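Local coordinates for glucose-binding protein (Thermus thermophilus HB27, PDB 2B3F) that binds glucose and galactose and probably delivers the captured sugar to a binding-protein-dependent transport system, at residues L3-W8 and D278-P283; P15-L20 and V33-V38; Q26-V31 and W295-G300; A48-R53 and D58-F63. All coordinates share one frame; numbering follows the deposited sequence.

Interaction 1. Residues L3-W8 and D278-P283. With GAL (beta-D-galactopyranose), chain G.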
loop_
_atom_site.group_PDB
_atom_site.type_symbol
_atom_site.label_atom_id
_atom_site.label_comp_id
_atom_site.label_asym_id
_atom_site.label_seq_id
_atom_site.Cartn_x
_atom_site.Cartn_y
_atom_site.Cartn_z
ATOM N N LEU A 3 10.952 23.502 6.229
ATOM C CA LEU A 3 10.779 22.325 5.391
ATOM C C LEU A 3 9.341 21.848 5.555
ATOM O O LEU A 3 8.922 21.536 6.656
ATOM C CB LEU A 3 11.724 21.210 5.788
ATOM C CG LEU A 3 11.465 19.884 5.051
ATOM C CD1 LEU A 3 11.859 19.954 3.580
ATOM C CD2 LEU A 3 12.181 18.744 5.761
ATOM N N GLU A 4 8.618 21.800 4.444
ATOM C CA GLU A 4 7.214 21.389 4.440
ATOM C C GLU A 4 7.111 19.998 3.802
ATOM O O GLU A 4 7.348 19.838 2.614
ATOM C CB GLU A 4 6.361 22.384 3.673
ATOM C CG GLU A 4 4.888 22.029 3.715
ATOM C CD GLU A 4 4.039 22.949 2.888
ATOM O OE1 GLU A 4 4.515 23.423 1.834
ATOM O OE2 GLU A 4 2.871 23.173 3.276
ATOM N N ILE A 5 6.731 19.027 4.622
ATOM C CA ILE A 5 6.641 17.622 4.225
ATOM C C ILE A 5 5.166 17.275 4.111
ATOM O O ILE A 5 4.445 17.367 5.095
ATOM C CB ILE A 5 7.241 16.695 5.274
ATOM C CG1 ILE A 5 8.741 16.993 5.504
ATOM C CG2 ILE A 5 7.086 15.242 4.850
ATOM C CD1 ILE A 5 9.285 16.366 6.742
ATOM N N PHE A 6 4.766 16.843 2.923
ATOM C CA PHE A 6 3.369 16.543 2.608
ATOM C C PHE A 6 3.189 15.020 2.582
ATOM O O PHE A 6 3.955 14.296 1.953
ATOM C CB PHE A 6 3.028 17.198 1.272
ATOM C CG PHE A 6 1.567 17.124 0.871
ATOM C CD1 PHE A 6 0.760 18.253 0.955
ATOM C CD2 PHE A 6 1.030 15.955 0.340
ATOM C CE1 PHE A 6 -0.591 18.208 0.563
ATOM C CE2 PHE A 6 -0.319 15.921 -0.073
ATOM C CZ PHE A 6 -1.107 17.053 0.048
ATOM N N SER A 7 2.185 14.513 3.294
ATOM C CA SER A 7 1.949 13.075 3.373
ATOM C C SER A 7 0.516 12.828 3.853
ATOM O O SER A 7 -0.224 13.778 4.156
ATOM C CB SER A 7 2.930 12.392 4.344
ATOM O OG SER A 7 2.548 12.558 5.710
ATOM N N TRP A 8 0.160 11.555 3.941
ATOM C CA TRP A 8 -1.100 11.182 4.600
ATOM C C TRP A 8 -0.893 10.420 5.890
ATOM O O TRP A 8 -1.790 9.687 6.364
ATOM C CB TRP A 8 -2.045 10.474 3.626
ATOM C CG TRP A 8 -1.663 9.185 3.034
ATOM C CD1 TRP A 8 -1.940 7.931 3.509
ATOM C CD2 TRP A 8 -1.050 8.993 1.753
ATOM N NE1 TRP A 8 -1.511 6.964 2.615
ATOM C CE2 TRP A 8 -0.969 7.598 1.524
ATOM C CE3 TRP A 8 -0.555 9.866 0.777
ATOM C CZ2 TRP A 8 -0.401 7.064 0.360
ATOM C CZ3 TRP A 8 0.003 9.338 -0.360
ATOM C CH2 TRP A 8 0.076 7.959 -0.561
ATOM N N ASP A 278 6.423 3.638 -0.486
ATOM C CA ASP A 278 6.307 5.045 -0.206
ATOM C C ASP A 278 7.649 5.697 -0.524
ATOM O O ASP A 278 8.685 5.170 -0.133
ATOM C CB ASP A 278 5.948 5.262 1.261
ATOM C CG ASP A 278 4.545 4.728 1.609
ATOM O OD1 ASP A 278 3.603 5.127 0.887
ATOM O OD2 ASP A 278 4.425 3.934 2.564
ATOM N N SER A 279 7.604 6.810 -1.238
ATOM C CA SER A 279 8.796 7.523 -1.680
ATOM C C SER A 279 8.578 9.032 -1.592
ATOM O O SER A 279 7.443 9.509 -1.489
ATOM C CB SER A 279 9.165 7.061 -3.106
ATOM O OG SER A 279 8.337 7.606 -4.099
ATOM N N PHE A 280 9.684 9.784 -1.632
ATOM C CA PHE A 280 9.649 11.237 -1.644
ATOM C C PHE A 280 10.518 11.741 -2.786
ATOM O O PHE A 280 11.601 11.205 -2.997
ATOM C CB PHE A 280 10.182 11.806 -0.333
ATOM C CG PHE A 280 9.236 11.628 0.829
ATOM C CD1 PHE A 280 8.264 12.587 1.106
ATOM C CD2 PHE A 280 9.328 10.510 1.637
ATOM C CE1 PHE A 280 7.380 12.415 2.184
ATOM C CE2 PHE A 280 8.460 10.333 2.716
ATOM C CZ PHE A 280 7.472 11.304 2.972
ATOM N N GLY A 281 10.048 12.782 -3.466
ATOM C CA GLY A 281 10.839 13.444 -4.490
ATOM C C GLY A 281 11.043 14.913 -4.233
ATOM O O GLY A 281 10.831 15.412 -3.123
ATOM N N LEU A 282 11.432 15.611 -5.292
ATOM C CA LEU A 282 11.773 17.016 -5.221
ATOM C C LEU A 282 10.989 17.780 -6.278
ATOM O O LEU A 282 11.384 17.821 -7.441
ATOM C CB LEU A 282 13.281 17.193 -5.421
ATOM C CG LEU A 282 13.810 18.628 -5.259
ATOM C CD1 LEU A 282 13.572 19.121 -3.847
ATOM C CD2 LEU A 282 15.292 18.679 -5.567
ATOM N N PRO A 283 9.852 18.378 -5.890
ATOM C CA PRO A 283 9.090 19.184 -6.844
ATOM C C PRO A 283 9.887 20.383 -7.334
ATOM O O PRO A 283 10.546 21.041 -6.532
ATOM C CB PRO A 283 7.883 19.671 -6.018
ATOM C CG PRO A 283 7.829 18.782 -4.832
ATOM C CD PRO A 283 9.212 18.317 -4.565
HETATM C C1 GAL G . -0.780 3.299 1.567
HETATM C C2 GAL G . 0.569 3.892 1.994
HETATM C C3 GAL G . 0.959 3.466 3.402
HETATM C C4 GAL G . -0.173 3.738 4.395
HETATM C C5 GAL G . -1.493 3.185 3.803
HETATM C C6 GAL G . -2.732 3.404 4.687
HETATM O O1 GAL G . -1.157 3.753 0.303
HETATM O O2 GAL G . 1.569 3.520 1.031
HETATM O O3 GAL G . 2.128 4.159 3.816
HETATM O O4 GAL G . -0.216 5.122 4.615
HETATM O O5 GAL G . -1.758 3.715 2.527
HETATM O O6 GAL G . -3.106 4.748 4.686
#
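Ile5 and Phe280 meet across the central sheet of a periplasmic binding protein fold, where strand 62-66 runs between strands 2-7 and 272-280, so the strands meet mainly through side chains, with Phe6 O also near the Phe280 ring. Ile5 reaches with its branch methyl CG2, which lies anti to the backbone N and ends 3.9 Å from CE1 of Phe280, the side chains crossing at about a right angle. A branched aliphatic and a flat ring suit this buried layer, and Trp295 meets the Phe280 ring edge-to-face.

Polar contacts take over where both segments reach the galactose. Asp278 grips the sugar with both carboxylate oxygens: O2 donates to OD1 and O3 to OD2, each at 2.6 Å. Gln64, another residue of the pocket, also bonds OD1 through NE2, which would help hold the carboxylate. Trp8 points its indole N-H nearly straight at the ring oxygen, NE1 to O5 measuring 3.3 Å with 167° at the hydrogen. A leucine in its place would probably leave that oxygen without this donor and open a gap beside the sugar. Galactose C1 lies at the indole edge, in the ring plane, and CZ2 is 3.4 Å from O1.

Interaction 2. Residues P15-L20 and V33-V38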
loop_
_atom_site.group_PDB
_atom_site.type_symbol
_atom_site.label_atom_id
_atom_site.label_comp_id
_atom_site.label_asym_id
_atom_site.label_seq_id
_atom_site.Cartn_x
_atom_site.Cartn_y
_atom_site.Cartn_z
ATOM N N PRO A 15 3.535 7.874 13.835
ATOM C CA PRO A 15 4.769 7.584 14.617
ATOM C C PRO A 15 6.066 7.449 13.817
ATOM O O PRO A 15 7.076 8.068 14.172
ATOM C CB PRO A 15 4.430 6.280 15.329
ATOM C CG PRO A 15 2.941 6.412 15.590
ATOM C CD PRO A 15 2.398 7.064 14.338
ATOM N N ALA A 16 6.034 6.664 12.748
ATOM C CA ALA A 16 7.238 6.474 11.928
ATOM C C ALA A 16 7.742 7.790 11.324
ATOM O O ALA A 16 8.919 8.107 11.414
ATOM C CB ALA A 16 6.985 5.427 10.844
ATOM N N LEU A 17 6.853 8.565 10.707
ATOM C CA LEU A 17 7.219 9.862 10.182
ATOM C C LEU A 17 7.764 10.796 11.270
ATOM O O LEU A 17 8.717 11.550 11.041
ATOM C CB LEU A 17 6.009 10.523 9.521
ATOM C CG LEU A 17 6.222 11.942 9.018
ATOM C CD1 LEU A 17 7.266 11.980 7.901
ATOM C CD2 LEU A 17 4.927 12.529 8.544
ATOM N N GLU A 18 7.118 10.779 12.434
ATOM C CA GLU A 18 7.487 11.681 13.513
ATOM C C GLU A 18 8.903 11.368 14.004
ATOM O O GLU A 18 9.677 12.291 14.294
ATOM C CB GLU A 18 6.437 11.613 14.627
ATOM C CG GLU A 18 5.163 12.336 14.211
ATOM C CD GLU A 18 3.889 11.785 14.832
ATOM O OE1 GLU A 18 3.976 11.097 15.884
ATOM O OE2 GLU A 18 2.786 12.040 14.239
ATOM N N ALA A 19 9.242 10.079 14.020
ATOM C CA ALA A 19 10.591 9.618 14.373
ATOM C C ALA A 19 11.612 10.124 13.349
ATOM O O ALA A 19 12.702 10.581 13.722
ATOM C CB ALA A 19 10.627 8.115 14.463
ATOM N N LEU A 20 11.274 10.057 12.059
ATOM C CA LEU A 20 12.154 10.627 11.026
ATOM C C LEU A 20 12.338 12.124 11.180
ATOM O O LEU A 20 13.439 12.642 10.978
ATOM C CB LEU A 20 11.617 10.354 9.623
ATOM C CG LEU A 20 11.824 8.938 9.153
ATOM C CD1 LEU A 20 11.042 8.716 7.859
ATOM C CD2 LEU A 20 13.325 8.620 8.934
ATOM N N VAL A 33 10.183 22.351 10.785
ATOM C CA VAL A 33 9.557 21.324 9.951
ATOM C C VAL A 33 8.046 21.393 10.070
ATOM O O VAL A 33 7.492 21.263 11.175
ATOM C CB VAL A 33 10.037 19.925 10.338
ATOM C CG1 VAL A 33 9.394 18.864 9.439
ATOM C CG2 VAL A 33 11.565 19.847 10.265
ATOM N N ILE A 34 7.400 21.643 8.931
ATOM C CA ILE A 34 5.946 21.687 8.824
ATOM C C ILE A 34 5.486 20.290 8.392
ATOM O O ILE A 34 5.786 19.847 7.302
ATOM C CB ILE A 34 5.460 22.766 7.840
ATOM C CG1 ILE A 34 5.918 24.147 8.303
ATOM C CG2 ILE A 34 3.947 22.786 7.752
ATOM C CD1 ILE A 34 7.119 24.639 7.642
ATOM N N ASN A 35 4.793 19.608 9.298
ATOM C CA ASN A 35 4.276 18.273 9.056
ATOM C C ASN A 35 2.884 18.434 8.456
ATOM O O ASN A 35 1.893 18.512 9.174
ATOM C CB ASN A 35 4.254 17.466 10.345
ATOM C CG ASN A 35 3.847 16.009 10.115
ATOM O OD1 ASN A 35 3.557 15.617 8.989
ATOM N ND2 ASN A 35 3.836 15.211 11.173
ATOM N N ALA A 36 2.834 18.501 7.130
ATOM C CA ALA A 36 1.606 18.818 6.388
ATOM C C ALA A 36 0.886 17.540 5.980
ATOM O O ALA A 36 0.969 17.116 4.836
ATOM C CB ALA A 36 1.941 19.646 5.179
ATOM N N THR A 37 0.179 16.929 6.927
ATOM C CA THR A 37 -0.602 15.733 6.647
ATOM C C THR A 37 -2.008 16.063 6.129
ATOM O O THR A 37 -2.651 17.020 6.585
ATOM C CB THR A 37 -0.752 14.869 7.887
ATOM O OG1 THR A 37 -1.223 15.688 8.971
ATOM C CG2 THR A 37 0.588 14.228 8.255
ATOM N N VAL A 38 -2.450 15.281 5.157
ATOM C CA VAL A 38 -3.832 15.313 4.673
ATOM C C VAL A 38 -4.437 13.998 5.104
ATOM O O VAL A 38 -4.039 12.943 4.642
ATOM C CB VAL A 38 -3.945 15.495 3.150
ATOM C CG1 VAL A 38 -5.402 15.423 2.707
ATOM C CG2 VAL A 38 -3.327 16.810 2.738
HETATM O O HOH W 1 1.846 12.890 11.645
#
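Glu18 OE2 and Asn35 ND2 hold one water between them, and it carries the polar link from helix 15-27 to strand 32-37 in the beta-alpha-beta unit begun by strand 2-7. The water donates to Glu18 OE2 at 2.9 Å and accepts from Asn35 ND2 at 3.1 Å, so its direction is set by a carboxylate that can only accept and an amide nitrogen that can only donate. Helix and strand are well separated, the CA atoms of Glu18 and Asn35 lying 8.6 Å apart, and the water spans what the polar ends do not bridge directly: Glu18 OE2 is 4.5 Å from Asn35 ND2, too far for a bond.

Beside this bridge Leu17 and Asn35 approach from opposite directions. The leucine extends toward the strand, its CG anti to the backbone N (chi1 176°), and its deeper surroundings are apolar in part: Trp9 and Trp295 lie against it. Asparagine suits the partly exposed margin of this contact, because its amide can face water while its oxygen end meets a leucine methyl. Its OD1 is turned back to the side of its own CA (chi2 -2°), which sends ND2 outward to the water. The CB of Asn35 points toward the helix and that of Ala36 away from it; the backbones of Ile34 and Ala36 pair with strand 2-7. The closest touch is a van der Waals one, Leu17 CD2 to Asn35 OD1 at 3.4 Å.

Interaction 3. Residues Q26-V31 and W295-G300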
loop_
_atom_site.group_PDB
_atom_site.type_symbol
_atom_site.label_atom_id
_atom_site.label_comp_id
_atom_site.label_asym_id
_atom_site.label_seq_id
_atom_site.Cartn_x
_atom_site.Cartn_y
_atom_site.Cartn_z
ATOM N N GLN A 26 17.450 16.860 14.738
ATOM C CA GLN A 26 18.762 16.684 15.389
ATOM C C GLN A 26 19.894 17.104 14.447
ATOM O O GLN A 26 20.848 17.790 14.853
ATOM C CB GLN A 26 18.997 15.224 15.773
ATOM C CG GLN A 26 18.215 14.752 16.972
ATOM C CD GLN A 26 18.662 13.379 17.447
ATOM O OE1 GLN A 26 19.763 13.229 18.014
ATOM N NE2 GLN A 26 17.818 12.362 17.220
ATOM N N LYS A 27 19.797 16.679 13.190
ATOM C CA LYS A 27 20.848 16.936 12.224
ATOM C C LYS A 27 20.815 18.377 11.762
ATOM O O LYS A 27 21.853 18.940 11.427
ATOM C CB LYS A 27 20.712 16.018 11.003
ATOM C CG LYS A 27 20.883 14.552 11.323
ATOM C CD LYS A 27 20.558 13.678 10.113
ATOM C CE LYS A 27 20.757 12.189 10.418
ATOM N NZ LYS A 27 22.169 11.753 10.175
ATOM N N TYR A 28 19.629 18.969 11.714
ATOM C CA TYR A 28 19.457 20.285 11.141
ATOM C C TYR A 28 18.622 21.127 12.081
ATOM O O TYR A 28 17.463 21.402 11.794
ATOM C CB TYR A 28 18.793 20.195 9.760
ATOM C CG TYR A 28 19.505 19.253 8.821
ATOM C CD1 TYR A 28 20.781 19.544 8.341
ATOM C CD2 TYR A 28 18.912 18.055 8.421
ATOM C CE1 TYR A 28 21.433 18.685 7.498
ATOM C CE2 TYR A 28 19.562 17.189 7.560
ATOM C CZ TYR A 28 20.828 17.504 7.105
ATOM O OH TYR A 28 21.484 16.637 6.256
ATOM N N PRO A 29 19.210 21.535 13.216
ATOM C CA PRO A 29 18.471 22.284 14.238
ATOM C C PRO A 29 17.915 23.623 13.763
ATOM O O PRO A 29 16.939 24.129 14.335
ATOM C CB PRO A 29 19.500 22.463 15.372
ATOM C CG PRO A 29 20.823 22.215 14.759
ATOM C CD PRO A 29 20.600 21.258 13.622
ATOM N N GLY A 30 18.490 24.186 12.718
ATOM C CA GLY A 30 17.945 25.408 12.140
ATOM C C GLY A 30 16.539 25.330 11.556
ATOM O O GLY A 30 15.815 26.333 11.530
ATOM N N VAL A 31 16.136 24.145 11.097
ATOM C CA VAL A 31 14.948 24.027 10.238
ATOM C C VAL A 31 13.665 23.826 11.043
ATOM O O VAL A 31 13.590 22.922 11.875
ATOM C CB VAL A 31 15.081 22.844 9.242
ATOM C CG1 VAL A 31 13.903 22.838 8.270
ATOM C CG2 VAL A 31 16.398 22.909 8.481
ATOM N N TRP A 295 16.358 16.163 3.348
ATOM C CA TRP A 295 15.343 15.198 3.757
ATOM C C TRP A 295 15.459 13.924 2.909
ATOM O O TRP A 295 15.431 12.821 3.438
ATOM C CB TRP A 295 13.942 15.834 3.659
ATOM C CG TRP A 295 12.793 14.884 3.854
ATOM C CD1 TRP A 295 12.006 14.367 2.881
ATOM C CD2 TRP A 295 12.311 14.340 5.092
ATOM N NE1 TRP A 295 11.055 13.546 3.423
ATOM C CE2 TRP A 295 11.220 13.498 4.776
ATOM C CE3 TRP A 295 12.681 14.488 6.430
ATOM C CZ2 TRP A 295 10.492 12.818 5.751
ATOM C CZ3 TRP A 295 11.983 13.792 7.394
ATOM C CH2 TRP A 295 10.879 12.976 7.050
ATOM N N LEU A 296 15.596 14.077 1.596
ATOM C CA LEU A 296 15.769 12.910 0.707
ATOM C C LEU A 296 16.978 12.058 1.106
ATOM O O LEU A 296 16.922 10.819 1.117
ATOM C CB LEU A 296 15.888 13.353 -0.757
ATOM C CG LEU A 296 14.714 14.140 -1.340
ATOM C CD1 LEU A 296 14.940 14.427 -2.807
ATOM C CD2 LEU A 296 13.384 13.385 -1.115
ATOM N N ARG A 297 18.085 12.725 1.449
ATOM C CA ARG A 297 19.285 12.003 1.858
ATOM C C ARG A 297 19.040 11.205 3.125
ATOM O O ARG A 297 19.531 10.085 3.271
ATOM C CB ARG A 297 20.461 12.974 2.037
ATOM C CG ARG A 297 20.879 13.653 0.733
ATOM C CD ARG A 297 21.978 14.687 0.948
ATOM N NE ARG A 297 23.083 14.058 1.673
ATOM C CZ ARG A 297 23.652 14.527 2.783
ATOM N NH1 ARG A 297 23.277 15.689 3.317
ATOM N NH2 ARG A 297 24.644 13.834 3.345
ATOM N N LEU A 298 18.242 11.766 4.034
ATOM C CA LEU A 298 17.865 11.060 5.246
ATOM C C LEU A 298 16.941 9.867 4.985
ATOM O O LEU A 298 17.175 8.764 5.462
ATOM C CB LEU A 298 17.209 12.021 6.250
ATOM C CG LEU A 298 16.582 11.359 7.480
ATOM C CD1 LEU A 298 17.601 10.628 8.294
ATOM C CD2 LEU A 298 15.858 12.396 8.337
ATOM N N VAL A 299 15.866 10.095 4.238
ATOM C CA VAL A 299 14.902 8.999 4.017
ATOM C C VAL A 299 15.503 7.881 3.159
ATOM O O VAL A 299 15.070 6.747 3.249
ATOM C CB VAL A 299 13.523 9.485 3.447
ATOM C CG1 VAL A 299 12.927 10.593 4.330
ATOM C CG2 VAL A 299 13.637 9.927 2.061
ATOM N N GLY A 300 16.520 8.202 2.362
ATOM C CA GLY A 300 17.264 7.193 1.596
ATOM C C GLY A 300 18.378 6.452 2.342
ATOM O O GLY A 300 18.996 5.537 1.785
#
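Lys27 and Leu298 join the last turns of two helices, 15-27 and 289-299, that pack together beside the sheet of this periplasmic binding protein fold. The touch is apolar: Lys27 CE lies 4.1 Å from Leu298 CD1. A lysine suits this exposed margin because its chain can cross a leucine and touch its methyl while the charged end goes on to an acid. Here the chain is extended up to its last bend (chi4 -87°), and NZ forms a salt bridge with Glu303. Leu298 is buried behind it, against Leu23 and Tyr24.

The second touch pairs Tyr28 with Arg297. OH comes within 3.6 Å of NH1, a proximity rather than a hydrogen bond, and the ring and guanidinium planes stand 67° apart. A long arginine suits this partly exposed edge because it can reach both Glu91, by a salt bridge from NE, and Asn294 OD1, from NH1; these probably hold the group beside the phenol.

Further out, tyrosine can set its ring against its neighbours while its hydroxyl sits by the polar group. Lys27 CB lies 3.7 Å above one face, offset toward the rim, and the Tyr24 ring meets it at about 50°. Tyr28 is the first residue to leave the helix and opens a type I turn, in which Pro29 suits the second position with its fixed phi; the turn is closed by Val31 N bonding to Tyr28 O at 3.1 Å.

Interaction 4. Residues A48-R53 and D58-F63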
loop_
_atom_site.group_PDB
_atom_site.type_symbol
_atom_site.label_atom_id
_atom_site.label_comp_id
_atom_site.label_asym_id
_atom_site.label_seq_id
_atom_site.Cartn_x
_atom_site.Cartn_y
_atom_site.Cartn_z
ATOM N N ALA A 48 -5.980 14.527 -3.884
ATOM C CA ALA A 48 -6.827 15.632 -4.281
ATOM C C ALA A 48 -6.278 16.982 -3.815
ATOM O O ALA A 48 -6.300 17.961 -4.568
ATOM C CB ALA A 48 -8.250 15.422 -3.761
ATOM N N VAL A 49 -5.803 17.048 -2.579
ATOM C CA VAL A 49 -5.255 18.297 -2.055
ATOM C C VAL A 49 -3.931 18.638 -2.776
ATOM O O VAL A 49 -3.679 19.797 -3.137
ATOM C CB VAL A 49 -5.049 18.209 -0.552
ATOM C CG1 VAL A 49 -4.296 19.423 -0.035
ATOM C CG2 VAL A 49 -6.423 18.036 0.130
ATOM N N LEU A 50 -3.109 17.624 -3.018
ATOM C CA LEU A 50 -1.848 17.852 -3.735
ATOM C C LEU A 50 -2.121 18.407 -5.118
ATOM O O LEU A 50 -1.441 19.337 -5.561
ATOM C CB LEU A 50 -1.036 16.565 -3.846
ATOM C CG LEU A 50 0.340 16.709 -4.521
ATOM C CD1 LEU A 50 1.218 17.624 -3.718
ATOM C CD2 LEU A 50 0.973 15.358 -4.643
ATOM N N LYS A 51 -3.117 17.846 -5.795
ATOM C CA LYS A 51 -3.510 18.325 -7.122
ATOM C C LYS A 51 -3.828 19.833 -7.119
ATOM O O LYS A 51 -3.340 20.580 -7.964
ATOM C CB LYS A 51 -4.683 17.517 -7.643
ATOM C CG LYS A 51 -5.118 17.885 -9.029
ATOM C CD LYS A 51 -5.971 16.779 -9.613
ATOM C CE LYS A 51 -6.960 17.319 -10.632
ATOM N NZ LYS A 51 -7.810 16.192 -11.188
ATOM N N THR A 52 -4.600 20.282 -6.133
ATOM C CA THR A 52 -4.909 21.697 -5.982
ATOM C C THR A 52 -3.632 22.530 -5.797
ATOM O O THR A 52 -3.463 23.576 -6.413
ATOM C CB THR A 52 -5.831 21.901 -4.758
ATOM O OG1 THR A 52 -7.013 21.112 -4.943
ATOM C CG2 THR A 52 -6.195 23.379 -4.587
ATOM N N ARG A 53 -2.736 22.052 -4.945
ATOM C CA ARG A 53 -1.482 22.758 -4.676
ATOM C C ARG A 53 -0.571 22.814 -5.881
ATOM O O ARG A 53 -0.070 23.882 -6.239
ATOM C CB ARG A 53 -0.739 22.108 -3.519
ATOM C CG ARG A 53 -1.407 22.397 -2.221
ATOM C CD ARG A 53 -0.531 22.136 -1.080
ATOM N NE ARG A 53 0.623 23.025 -1.085
ATOM C CZ ARG A 53 1.473 23.111 -0.075
ATOM N NH1 ARG A 53 1.284 22.382 1.005
ATOM N NH2 ARG A 53 2.514 23.928 -0.165
ATOM N N ASP A 58 1.837 25.940 -6.138
ATOM C CA ASP A 58 2.256 26.019 -4.746
ATOM C C ASP A 58 2.678 24.633 -4.233
ATOM O O ASP A 58 2.065 24.079 -3.314
ATOM C CB ASP A 58 1.120 26.606 -3.895
ATOM C CG ASP A 58 1.536 26.881 -2.459
ATOM O OD1 ASP A 58 2.747 27.045 -2.182
ATOM O OD2 ASP A 58 0.635 26.914 -1.600
ATOM N N PRO A 59 3.752 24.075 -4.811
ATOM C CA PRO A 59 4.200 22.757 -4.372
ATOM C C PRO A 59 4.723 22.743 -2.940
ATOM O O PRO A 59 5.333 23.729 -2.491
ATOM C CB PRO A 59 5.369 22.444 -5.322
ATOM C CG PRO A 59 5.850 23.749 -5.767
ATOM C CD PRO A 59 4.626 24.624 -5.861
ATOM N N PRO A 60 4.518 21.625 -2.228
ATOM C CA PRO A 60 5.195 21.478 -0.961
ATOM C C PRO A 60 6.674 21.199 -1.258
ATOM O O PRO A 60 7.041 21.015 -2.413
ATOM C CB PRO A 60 4.507 20.259 -0.338
ATOM C CG PRO A 60 4.104 19.454 -1.493
ATOM C CD PRO A 60 3.731 20.422 -2.568
ATOM N N ASP A 61 7.519 21.173 -0.237
ATOM C CA ASP A 61 8.942 20.896 -0.473
ATOM C C ASP A 61 9.193 19.462 -0.937
ATOM O O ASP A 61 10.129 19.190 -1.675
ATOM C CB ASP A 61 9.761 21.229 0.764
ATOM C CG ASP A 61 9.780 22.715 1.037
ATOM O OD1 ASP A 61 9.795 23.482 0.047
ATOM O OD2 ASP A 61 9.749 23.113 2.223
ATOM N N THR A 62 8.333 18.551 -0.495
ATOM C CA THR A 62 8.404 17.153 -0.868
ATOM C C THR A 62 7.055 16.537 -0.503
ATOM O O THR A 62 6.352 17.038 0.399
ATOM C CB THR A 62 9.559 16.421 -0.142
ATOM O OG1 THR A 62 9.709 15.093 -0.663
ATOM C CG2 THR A 62 9.342 16.376 1.386
ATOM N N PHE A 63 6.684 15.481 -1.217
ATOM C CA PHE A 63 5.403 14.819 -0.930
ATOM C C PHE A 63 5.508 13.305 -1.036
ATOM O O PHE A 63 6.244 12.740 -1.876
ATOM C CB PHE A 63 4.271 15.366 -1.798
ATOM C CG PHE A 63 4.476 15.185 -3.278
ATOM C CD1 PHE A 63 4.162 13.986 -3.917
ATOM C CD2 PHE A 63 4.920 16.252 -4.050
ATOM C CE1 PHE A 63 4.333 13.836 -5.292
ATOM C CE2 PHE A 63 5.081 16.116 -5.420
ATOM C CZ PHE A 63 4.781 14.911 -6.051
#
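Arg53 and Asp58 bind each other through backbone and side chain alike, fastening the end of helix 44-55 to the turn into strand 62-66, a helix-to-strand connection of the periplasmic binding protein fold. Asp58 N donates to Arg53 O at 2.8 Å, a carbonyl near the helix end, with an angle of 160° at the hydrogen. In return the carbonyl O of Asp58 is gripped twice by the guanidinium. NE donates to it at 2.9 Å, almost in line with the C=O bond (175°), and NH2 adds a weak bond at 3.2 Å. Arginine suits this place because one flat group can serve a carbonyl while answering acids as well. NH2 makes a salt bridge to Glu4 OE1, whereas its ion pair with Asp58 OD1 is long, at 3.7 Å; NH1 is hydrogen-bonded outside the two segments. Pro60 N, which carries no hydrogen, lies over one face of the guanidinium. Further along, Asp61 OD2 takes Glu4 N and Asn288 ND2, and Thr62 OG1 bonds Gly281 O.

Replacing Arg53 with a leucine would probably leave the Asp58 carbonyl without its two side-chain donors and Glu4 OE1 without this cationic partner.

Away from these polar groups the contact turns apolar. Leu50, its CG anti to the backbone N (chi1 -177°), sets CD2 over the face of Phe63, 3.7 Å from the ring centroid in a CH-pi contact, and CD1 rests 3.9 Å from Pro60 CD. Helix 44-55 thus lies against the sheet, where Phe63 packs on Phe6 and Met54 and Thr62 bonds Phe6 of strand 2-7 through the backbone.

In the fold
Interaction 1 is the buried contact: its five touching residues are all enclosed, and its chemistry passes from apolar side chains to the sugar site at the strand ends. The other three are partly buried and lie around the same sheet. Interactions 2 and 3 share helix 15-27, and Trp295 packs on Leu17, Leu20 and Ile5, tying both to interaction 1. Interaction 4 instead uses helix 44-55, yet reaches the core through Thr62, which also packs on Trp295. Chemistry follows position: a water bridge at the edge strand in interaction 2, charges directed to outside acids in interaction 3, and direct arginine–carbonyl bonds beside an apolar patch in interaction 4.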